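Local coordinates for protein beta-glucuronidase (Dictyoglomus thermophilum, PDB 6XXW) that probably hydrolyses beta-D-glucuronides, releasing glucuronic acid, at residues D489-Y494 and D539-V544; I464-Y469 and K499-S504; P192-K197 and I265-K270. One frame throughout, in Å; residues are numbered along the deposited sequence. Where two conformers were deposited one is given.

In the fold
Interactions 1 and 2 belong to the same part of the TIM barrel, with centres about 9 Å apart. Interaction 2 pairs two neighbouring barrel strands, and interaction 1 packs the helix that connects those strands against the turn leading into the next one. A salt bridge from Asp489 to Arg468 ties the two together, as does a probable hydrogen bond of 3.1 Å from Ile501 N to Phe543 O. A bound Tris, probably from the crystallisation liquor, lies about 4 Å from the side chain of Asn467 and may mark a pocket. Interaction 3 is remote, its centre about 46 Å from that of interaction 2 and 52 Å from that of interaction 1, on the opposite side of the chain's centre.

Interaction 1: D489-Y494 and D539-V544; sequences DLREWY and DRLDFV
The turn Leu541-Val544, a type I beta turn, lies against helical residues 489-494 without a hydrogen bond between them, the closest pair of CA atoms being Tyr494 CA and Phe543 CA, 7.3 Å apart. This is the outer layer of a TIM barrel: helix 482-497 packs on strands 463-467 and 501-505, and the turn delivers the chain from helix 524-538 into strand 544-550. Two aromatic rings carry the contact. Phe543 holds CG between its backbone N and carbonyl carbon (chi1 51°), which turns the ring toward the helix, while Tyr494 reaches out with CG anti to its N (chi1 -173°). The rings form an offset stack, centroids 4.5 Å apart and planes only 3° from parallel. The offset is large enough that Tyr494 CB, not the phenol ring, sits over the middle of the phenylalanine, 3.5 Å from its centroid, in a CH-pi contact; Phe543 CB returns a similar one to the tyrosine. Leu541 CB lies over the opposite face of Phe543, offset toward the rim. A flat, apolar residue suits such a slot. Leu541 then divides its two methyls: CD1 packs on Leu490 CB at 3.8 Å, filling the buried side, whereas CD2 lies 3.5 Å above the guanidinium plane of Arg491, toward its rim. An arginine fits this more exposed border because its flat group can cover a methyl while its nitrogens stay available to polar partners; NE forms a salt bridge with Glu487, which also pairs with Arg540. At the ring's far end, Phe543 CE1 approaches Leu490 O obliquely at 3.4 Å, the same oxygen that accepts the helical hydrogen bond from Tyr494 N at 3.1 Å.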
loop_
_atom_site.group_PDB
_atom_site.type_symbol
_atom_site.label_atom_id
_atom_site.label_comp_id
_atom_site.label_asym_id
_atom_site.label_seq_id
_atom_site.Cartn_x
_atom_site.Cartn_y
_atom_site.Cartn_z
ATOM N N ASP A 489 -5.477 20.584 -30.468
ATOM C CA ASP A 489 -6.901 20.396 -30.215
ATOM C C ASP A 489 -7.540 21.676 -29.700
ATOM O O ASP A 489 -8.542 22.147 -30.252
ATOM C CB ASP A 489 -7.109 19.255 -29.218
ATOM C CG ASP A 489 -8.567 18.851 -29.097
ATOM O OD1 ASP A 489 -9.262 18.826 -30.127
ATOM O OD2 ASP A 489 -9.012 18.542 -27.983
ATOM N N LEU A 490 -6.954 22.272 -28.655
ATOM C CA LEU A 490 -7.567 23.444 -28.043
ATOM C C LEU A 490 -7.593 24.635 -28.992
ATOM O O LEU A 490 -8.541 25.428 -28.947
ATOM C CB LEU A 490 -6.850 23.809 -26.744
ATOM C CG LEU A 490 -7.014 22.763 -25.638
ATOM C CD1 LEU A 490 -6.235 23.152 -24.401
ATOM C CD2 LEU A 490 -8.495 22.561 -25.311
ATOM N N ARG A 491 -6.573 24.787 -29.848
ATOM C CA ARG A 491 -6.622 25.845 -30.856
ATOM C C ARG A 491 -7.754 25.613 -31.846
ATOM O O ARG A 491 -8.354 26.574 -32.346
ATOM C CB ARG A 491 -5.292 25.947 -31.599
ATOM C CG ARG A 491 -4.143 26.472 -30.726
ATOM C CD ARG A 491 -2.924 26.841 -31.580
ATOM N NE ARG A 491 -1.842 27.378 -30.757
ATOM C CZ ARG A 491 -1.778 28.641 -30.338
ATOM N NH1 ARG A 491 -2.723 29.505 -30.675
ATOM N NH2 ARG A 491 -0.761 29.042 -29.592
ATOM N N GLU A 492 -8.069 24.352 -32.144
ATOM C CA GLU A 492 -9.188 24.098 -33.043
ATOM C C GLU A 492 -10.525 24.402 -32.371
ATOM O O GLU A 492 -11.450 24.890 -33.028
ATOM C CB GLU A 492 -9.162 22.660 -33.559
ATOM C CG GLU A 492 -10.083 22.471 -34.771
ATOM C CD GLU A 492 -10.342 21.016 -35.104
ATOM O OE1 GLU A 492 -9.978 20.153 -34.282
ATOM O OE2 GLU A 492 -10.908 20.735 -36.186
ATOM N N TRP A 493 -10.665 24.107 -31.072
ATOM C CA TRP A 493 -11.891 24.519 -30.392
ATOM C C TRP A 493 -12.083 26.027 -30.481
ATOM O O TRP A 493 -13.201 26.511 -30.717
ATOM C CB TRP A 493 -11.882 24.084 -28.927
ATOM C CG TRP A 493 -12.153 22.626 -28.712
ATOM C CD1 TRP A 493 -11.220 21.641 -28.576
ATOM C CD2 TRP A 493 -13.438 21.982 -28.604
ATOM N NE1 TRP A 493 -11.838 20.426 -28.378
ATOM C CE2 TRP A 493 -13.197 20.605 -28.401
ATOM C CE3 TRP A 493 -14.765 22.436 -28.662
ATOM C CZ2 TRP A 493 -14.228 19.675 -28.248
ATOM C CZ3 TRP A 493 -15.798 21.504 -28.506
ATOM C CH2 TRP A 493 -15.522 20.144 -28.300
ATOM N N TYR A 494 -11.009 26.793 -30.268
ATOM C CA TYR A 494 -11.179 28.240 -30.258
ATOM C C TYR A 494 -11.424 28.776 -31.661
ATOM O O TYR A 494 -12.222 29.703 -31.844
ATOM C CB TYR A 494 -9.975 28.944 -29.645
ATOM C CG TYR A 494 -10.264 30.419 -29.495
ATOM C CD1 TYR A 494 -11.272 30.856 -28.642
ATOM C CD2 TYR A 494 -9.574 31.368 -30.241
ATOM C CE1 TYR A 494 -11.573 32.201 -28.515
ATOM C CE2 TYR A 494 -9.857 32.718 -30.113
ATOM C CZ TYR A 494 -10.862 33.125 -29.251
ATOM O OH TYR A 494 -11.157 34.460 -29.115
ATOM N N ASP A 539 -1.118 27.386 -20.226
ATOM C CA ASP A 539 -0.552 28.691 -19.912
ATOM C C ASP A 539 -0.178 29.466 -21.167
ATOM O O ASP A 539 -0.048 30.692 -21.108
ATOM C CB ASP A 539 0.673 28.536 -19.013
ATOM C CG ASP A 539 0.309 28.123 -17.604
ATOM O OD1 ASP A 539 -0.856 28.315 -17.197
ATOM O OD2 ASP A 539 1.190 27.599 -16.905
ATOM N N ARG A 540 -0.011 28.786 -22.294
ATOM C CA ARG A 540 0.376 29.445 -23.532
ATOM C C ARG A 540 -0.818 29.874 -24.373
ATOM O O ARG A 540 -0.626 30.459 -25.447
ATOM C CB ARG A 540 1.286 28.519 -24.339
ATOM C CG ARG A 540 2.547 28.196 -23.562
ATOM C CD ARG A 540 3.589 27.515 -24.413
ATOM N NE ARG A 540 3.344 26.084 -24.520
ATOM C CZ ARG A 540 2.883 25.497 -25.617
ATOM N NH1 ARG A 540 2.619 26.235 -26.691
ATOM N NH2 ARG A 540 2.689 24.181 -25.643
ATOM N N LEU A 541 -2.036 29.619 -23.899
ATOM C CA LEU A 541 -3.257 29.852 -24.667
ATOM C C LEU A 541 -4.120 30.879 -23.936
ATOM O O LEU A 541 -4.710 30.576 -22.889
ATOM C CB LEU A 541 -4.010 28.537 -24.872
ATOM C CG LEU A 541 -3.204 27.390 -25.498
ATOM C CD1 LEU A 541 -4.049 26.120 -25.587
ATOM C CD2 LEU A 541 -2.699 27.785 -26.883
ATOM N N ASP A 542 -4.217 32.090 -24.500
ATOM C CA ASP A 542 -4.923 33.159 -23.796
ATOM C C ASP A 542 -6.440 32.979 -23.778
ATOM O O ASP A 542 -7.122 33.706 -23.046
ATOM C CB ASP A 542 -4.551 34.530 -24.392
ATOM C CG ASP A 542 -5.059 34.739 -25.820
ATOM O OD1 ASP A 542 -5.736 33.859 -26.397
ATOM O OD2 ASP A 542 -4.778 35.821 -26.375
ATOM N N PHE A 543 -6.985 32.035 -24.537
ATOM C CA PHE A 543 -8.424 31.793 -24.539
ATOM C C PHE A 543 -8.840 30.697 -23.560
ATOM O O PHE A 543 -10.036 30.443 -23.404
ATOM C CB PHE A 543 -8.904 31.448 -25.956
ATOM C CG PHE A 543 -8.119 30.346 -26.628
ATOM C CD1 PHE A 543 -8.377 29.010 -26.337
ATOM C CD2 PHE A 543 -7.141 30.646 -27.559
ATOM C CE1 PHE A 543 -7.655 27.995 -26.951
ATOM C CE2 PHE A 543 -6.425 29.639 -28.182
ATOM C CZ PHE A 543 -6.681 28.309 -27.876
ATOM N N VAL A 544 -7.894 30.062 -22.878
ATOM C CA VAL A 544 -8.212 29.065 -21.865
ATOM C C VAL A 544 -8.362 29.796 -20.537
ATOM O O VAL A 544 -7.427 30.460 -20.067
ATOM C CB VAL A 544 -7.139 27.964 -21.796
ATOM C CG1 VAL A 544 -7.354 27.074 -20.586
ATOM C CG2 VAL A 544 -7.158 27.127 -23.090
#

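Interaction 2: I464-Y469 and K499-S504; sequences ICVNRY and KPIILS
With chi1 at -63°, Asn467 has CG beside its own backbone N, and Ser504, at 47°, tucks OG between its N and carbonyl carbon; the serine hydroxyl thereby donates to Asn467 OD1, with OG and OD1 2.7 Å apart. A small hydroxyl residue suits this place, since Ser504 OG also lies just 3.4 Å from Cys465 CB. The amide's other end, ND2, donates to Glu416, so Asn467 is gripped through both ends. With an alanine here, the Ser504 hydroxyl and Glu416 would probably each be left without this mate, and the hydroxyl free to turn. Behind this polar pair run parallel strands 464-467 and 501-504 of the TIM barrel, joined through helix 482-497 as a beta-alpha-beta crossover. Ile464 N donates to Pro500 O at 2.9 Å, Ile502 N to Ile464 O at 2.8 Å and Val466 N to Ile502 O at 3.1 Å. The last rung is less regular: Ser504 N approaches Val466 O from 43° above the carbonyl plane. Ile464, Val466 and Ile501 suit the face turned to helix 482-497, where Trp493 packs on Ile464 and Ile501, and Leu490 on Val466. Leu503 CD1 curls back to 3.4 Å from Val466 O.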
loop_
_atom_site.group_PDB
_atom_site.type_symbol
_atom_site.label_atom_id
_atom_site.label_comp_id
_atom_site.label_asym_id
_atom_site.label_seq_id
_atom_site.Cartn_x
_atom_site.Cartn_y
_atom_site.Cartn_z
ATOM N N ILE A 464 -16.947 26.814 -23.553
ATOM C CA ILE A 464 -16.621 25.453 -23.966
ATOM C C ILE A 464 -15.910 24.742 -22.826
ATOM O O ILE A 464 -14.931 25.256 -22.278
ATOM C CB ILE A 464 -15.743 25.450 -25.230
ATOM C CG1 ILE A 464 -16.438 26.198 -26.374
ATOM C CG2 ILE A 464 -15.360 24.010 -25.621
ATOM C CD1 ILE A 464 -17.269 25.346 -27.279
ATOM N N CYS A 465 -16.381 23.544 -22.493
ATOM C CA CYS A 465 -15.720 22.678 -21.518
ATOM C C CYS A 465 -15.328 21.387 -22.231
ATOM O O CYS A 465 -16.193 20.662 -22.732
ATOM C CB CYS A 465 -16.644 22.386 -20.328
ATOM S SG CYS A 465 -16.906 23.766 -19.183
ATOM N N VAL A 466 -14.032 21.093 -22.287
ATOM C CA VAL A 466 -13.537 19.918 -22.995
ATOM C C VAL A 466 -12.762 19.029 -22.030
ATOM O O VAL A 466 -11.922 19.514 -21.254
ATOM C CB VAL A 466 -12.677 20.294 -24.219
ATOM C CG1 VAL A 466 -11.438 21.063 -23.823
ATOM C CG2 VAL A 466 -12.312 19.047 -25.001
ATOM N N ASN A 467 -13.064 17.731 -22.078
ATOM C CA ASN A 467 -12.367 16.698 -21.325
ATOM C C ASN A 467 -11.327 16.066 -22.238
ATOM O O ASN A 467 -11.670 15.599 -23.326
ATOM C CB ASN A 467 -13.341 15.609 -20.858
ATOM C CG ASN A 467 -14.414 16.134 -19.896
ATOM O OD1 ASN A 467 -14.366 17.281 -19.448
ATOM N ND2 ASN A 467 -15.379 15.272 -19.566
ATOM N N ARG A 468 -10.063 16.022 -21.798
ATOM C CA ARG A 468 -9.019 15.430 -22.632
ATOM C C ARG A 468 -8.090 14.566 -21.784
ATOM O O ARG A 468 -7.697 14.956 -20.677
ATOM C CB ARG A 468 -8.212 16.514 -23.371
ATOM C CG ARG A 468 -8.979 17.168 -24.550
ATOM C CD ARG A 468 -9.343 16.109 -25.591
ATOM N NE ARG A 468 -10.099 16.631 -26.742
ATOM C CZ ARG A 468 -11.366 16.323 -27.003
ATOM N NH1 ARG A 468 -12.038 15.528 -26.181
ATOM N NH2 ARG A 468 -11.966 16.808 -28.089
ATOM N N TYR A 469 -7.730 13.402 -22.327
ATOM C CA TYR A 469 -7.001 12.349 -21.620
ATOM C C TYR A 469 -5.854 11.816 -22.474
ATOM O O TYR A 469 -5.548 10.623 -22.458
ATOM C CB TYR A 469 -7.955 11.224 -21.218
ATOM C CG TYR A 469 -8.857 11.622 -20.051
ATOM C CD1 TYR A 469 -8.383 11.578 -18.739
ATOM C CD2 TYR A 469 -10.156 12.066 -20.269
ATOM C CE1 TYR A 469 -9.190 11.949 -17.658
ATOM C CE2 TYR A 469 -10.976 12.443 -19.207
ATOM C CZ TYR A 469 -10.479 12.394 -17.904
ATOM O OH TYR A 469 -11.282 12.759 -16.846
ATOM N N LYS A 499 -15.040 31.037 -28.234
ATOM C CA LYS A 499 -15.591 31.152 -26.894
ATOM C C LYS A 499 -14.493 30.860 -25.881
ATOM O O LYS A 499 -13.496 30.211 -26.219
ATOM C CB LYS A 499 -16.749 30.161 -26.697
ATOM C CG LYS A 499 -17.957 30.371 -27.611
ATOM C CD LYS A 499 -18.949 29.226 -27.452
ATOM C CE LYS A 499 -19.960 29.188 -28.608
ATOM N NZ LYS A 499 -20.684 30.475 -28.757
ATOM N N PRO A 500 -14.632 31.317 -24.630
ATOM C CA PRO A 500 -13.679 30.878 -23.600
ATOM C C PRO A 500 -13.756 29.367 -23.446
ATOM O O PRO A 500 -14.816 28.754 -23.631
ATOM C CB PRO A 500 -14.146 31.600 -22.326
ATOM C CG PRO A 500 -15.208 32.591 -22.759
ATOM C CD PRO A 500 -15.747 32.093 -24.062
ATOM N N ILE A 501 -12.622 28.770 -23.096
ATOM C CA ILE A 501 -12.494 27.321 -22.973
ATOM C C ILE A 501 -11.980 26.976 -21.580
ATOM O O ILE A 501 -10.983 27.543 -21.113
ATOM C CB ILE A 501 -11.560 26.745 -24.053
ATOM C CG1 ILE A 501 -12.085 27.092 -25.448
ATOM C CG2 ILE A 501 -11.403 25.238 -23.883
ATOM C CD1 ILE A 501 -11.205 26.580 -26.551
ATOM N N ILE A 502 -12.660 26.047 -20.924
ATOM C CA ILE A 502 -12.181 25.423 -19.696
ATOM C C ILE A 502 -11.752 24.004 -20.035
ATOM O O ILE A 502 -12.532 23.245 -20.625
ATOM C CB ILE A 502 -13.272 25.414 -18.608
ATOM C CG1 ILE A 502 -13.691 26.841 -18.243
ATOM C CG2 ILE A 502 -12.804 24.599 -17.381
ATOM C CD1 ILE A 502 -14.914 26.918 -17.295
ATOM N N LEU A 503 -10.517 23.637 -19.675
ATOM C CA LEU A 503 -10.143 22.225 -19.731
ATOM C C LEU A 503 -10.818 21.587 -18.526
ATOM O O LEU A 503 -10.289 21.609 -17.411
ATOM C CB LEU A 503 -8.623 22.036 -19.711
ATOM C CG LEU A 503 -8.130 20.594 -19.870
ATOM C CD1 LEU A 503 -8.531 20.053 -21.218
ATOM C CD2 LEU A 503 -6.607 20.497 -19.703
ATOM N N SER A 504 -12.007 21.014 -18.754
ATOM C CA SER A 504 -12.890 20.619 -17.659
ATOM C C SER A 504 -12.554 19.264 -17.044
ATOM O O SER A 504 -13.054 18.963 -15.949
ATOM C CB SER A 504 -14.348 20.624 -18.134
ATOM O OG SER A 504 -14.484 19.958 -19.377
#

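Interaction 3: P192-K197 and I265-K270; sequences PKVYIK and IKLLEK
Ile196 and Val194 press onto Leu267 and Ile265, joining a connecting loop to a strand, 257-268, that has neighbours 223-228 and 273-280 on its two sides. The setting is consistent with the immunoglobulin-like beta-sandwich domain of family 2 glycosidases: residues 192-197 link strand 185-191 of the preceding sheet to strand 198-206, and Ile265 and Leu267 lie on strand 257-268. Starting at CB, the Ile196 side chain heads toward the strand. With chi1 at -62°, CG1 lies anti to the carbonyl carbon, and this longer branch meets Ile265 CG2 at 4.0 Å and, more loosely, Leu267 CB. Its end, CD1, goes deepest: it packs on Ile265 CG2 at 3.8 Å and reaches the backbone, 3.6 Å from Ile265 O. Isoleucine suits this place because its long branch can lodge against the strand while the chain itself stays at a distance. Phe223, on the adjoining strand, also packs on Ile196, Ile265 and Leu267.

Nearer the start of the loop, the side chains of Val194 and Leu267 cross at about a right angle, and Val194 CG1 meets Leu267 CD2 at 4.0 Å. Leu267 CD2 also lies 3.3 Å from Val194 O. Polar ties are made to other residues: Val194 N donates to Asn272 and Ile196 N to Asp274. Val194 O, by contrast, is buried by the contact and has no partner anywhere in the model. With no hydrogen bond between the two segments, their direct contact rests on apolar packing of branched side chains, at the probable energetic cost of one carbonyl oxygen sealed under a leucine methyl.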
loop_
_atom_site.group_PDB
_atom_site.type_symbol
_atom_site.label_atom_id
_atom_site.label_comp_id
_atom_site.label_asym_id
_atom_site.label_seq_id
_atom_site.Cartn_x
_atom_site.Cartn_y
_atom_site.Cartn_z
ATOM N N PRO A 192 -46.694 28.712 8.722
ATOM C CA PRO A 192 -48.076 29.187 8.848
ATOM C C PRO A 192 -48.863 28.863 7.588
ATOM O O PRO A 192 -48.304 28.562 6.532
ATOM C CB PRO A 192 -47.924 30.700 9.036
ATOM C CG PRO A 192 -46.487 30.921 9.363
ATOM C CD PRO A 192 -45.725 29.818 8.731
ATOM N N LYS A 193 -50.192 28.943 7.703
ATOM C CA LYS A 193 -51.053 28.567 6.585
ATOM C C LYS A 193 -50.868 29.488 5.389
ATOM O O LYS A 193 -51.037 29.056 4.244
ATOM C CB LYS A 193 -52.519 28.545 7.034
ATOM C CG LYS A 193 -52.773 27.578 8.183
ATOM C CD LYS A 193 -53.056 26.184 7.631
ATOM C CE LYS A 193 -53.737 25.289 8.656
ATOM N NZ LYS A 193 -55.214 25.136 8.448
ATOM N N VAL A 194 -50.542 30.755 5.634
ATOM C CA VAL A 194 -50.119 31.688 4.598
ATOM C C VAL A 194 -48.657 32.007 4.881
ATOM O O VAL A 194 -48.318 32.467 5.978
ATOM C CB VAL A 194 -50.986 32.961 4.594
ATOM C CG1 VAL A 194 -50.547 33.929 3.495
ATOM C CG2 VAL A 194 -52.458 32.596 4.451
ATOM N N TYR A 195 -47.789 31.765 3.902
ATOM C CA TYR A 195 -46.368 31.625 4.190
ATOM C C TYR A 195 -45.550 32.010 2.964
ATOM O O TYR A 195 -46.066 32.096 1.851
ATOM C CB TYR A 195 -46.034 30.187 4.612
ATOM C CG TYR A 195 -46.221 29.147 3.514
ATOM C CD1 TYR A 195 -47.492 28.773 3.088
ATOM C CD2 TYR A 195 -45.126 28.533 2.915
ATOM C CE1 TYR A 195 -47.665 27.833 2.088
ATOM C CE2 TYR A 195 -45.293 27.582 1.918
ATOM C CZ TYR A 195 -46.568 27.242 1.515
ATOM O OH TYR A 195 -46.743 26.307 0.532
ATOM N N ILE A 196 -44.253 32.218 3.186
ATOM C CA ILE A 196 -43.313 32.525 2.113
ATOM C C ILE A 196 -43.014 31.221 1.378
ATOM O O ILE A 196 -42.360 30.335 1.927
ATOM C CB ILE A 196 -42.024 33.150 2.655
ATOM C CG1 ILE A 196 -42.313 34.476 3.356
ATOM C CG2 ILE A 196 -40.997 33.306 1.528
ATOM C CD1 ILE A 196 -41.523 34.635 4.647
ATOM N N LYS A 197 -43.490 31.101 0.137
ATOM C CA LYS A 197 -43.318 29.860 -0.610
ATOM C C LYS A 197 -41.978 29.805 -1.330
ATOM O O LYS A 197 -41.372 28.732 -1.431
ATOM C CB LYS A 197 -44.447 29.685 -1.631
ATOM C CG LYS A 197 -45.851 29.531 -1.026
ATOM C CD LYS A 197 -46.888 29.259 -2.125
ATOM C CE LYS A 197 -46.435 28.113 -3.030
ATOM N NZ LYS A 197 -47.532 27.540 -3.883
ATOM N N ILE A 265 -36.950 38.108 5.209
ATOM C CA ILE A 265 -38.262 38.347 4.620
ATOM C C ILE A 265 -39.308 38.091 5.692
ATOM O O ILE A 265 -39.349 37.003 6.278
ATOM C CB ILE A 265 -38.513 37.454 3.393
ATOM C CG1 ILE A 265 -37.489 37.741 2.290
ATOM C CG2 ILE A 265 -39.952 37.632 2.878
ATOM C CD1 ILE A 265 -37.428 36.637 1.235
ATOM N N LYS A 266 -40.165 39.077 5.930
ATOM C CA LYS A 266 -41.185 38.980 6.967
ATOM C C LYS A 266 -42.545 39.227 6.332
ATOM O O LYS A 266 -42.810 40.326 5.834
ATOM C CB LYS A 266 -40.914 39.976 8.096
ATOM N N LEU A 267 -43.386 38.196 6.327
ATOM C CA LEU A 267 -44.788 38.346 5.970
ATOM C C LEU A 267 -45.569 38.833 7.182
ATOM O O LEU A 267 -45.518 38.215 8.249
ATOM C CB LEU A 267 -45.356 37.016 5.485
ATOM C CG LEU A 267 -46.872 36.978 5.285
ATOM C CD1 LEU A 267 -47.275 37.769 4.042
ATOM C CD2 LEU A 267 -47.349 35.537 5.190
ATOM N N LEU A 268 -46.295 39.940 7.027
ATOM C CA LEU A 268 -47.071 40.512 8.133
ATOM C C LEU A 268 -48.516 40.691 7.672
ATOM O O LEU A 268 -48.856 41.714 7.074
ATOM C CB LEU A 268 -46.458 41.826 8.602
ATOM C CG LEU A 268 -44.949 41.778 8.869
ATOM C CD1 LEU A 268 -44.274 43.070 8.421
ATOM C CD2 LEU A 268 -44.645 41.465 10.332
ATOM N N GLU A 269 -49.357 39.699 7.948
ATOM C CA GLU A 269 -50.777 39.756 7.630
ATOM C C GLU A 269 -51.599 39.757 8.917
ATOM O O GLU A 269 -51.063 39.767 10.034
ATOM C CB GLU A 269 -51.183 38.595 6.718
ATOM C CG GLU A 269 -50.383 38.503 5.415
ATOM C CD GLU A 269 -51.124 39.030 4.188
ATOM O OE1 GLU A 269 -50.642 40.006 3.566
ATOM O OE2 GLU A 269 -52.172 38.455 3.826
ATOM N N LYS A 270 -52.924 39.752 8.747
ATOM C CA LYS A 270 -53.825 39.787 9.893
ATOM C C LYS A 270 -53.691 38.521 10.731
ATOM O O LYS A 270 -53.404 38.580 11.932
ATOM C CB LYS A 270 -55.268 39.974 9.416
#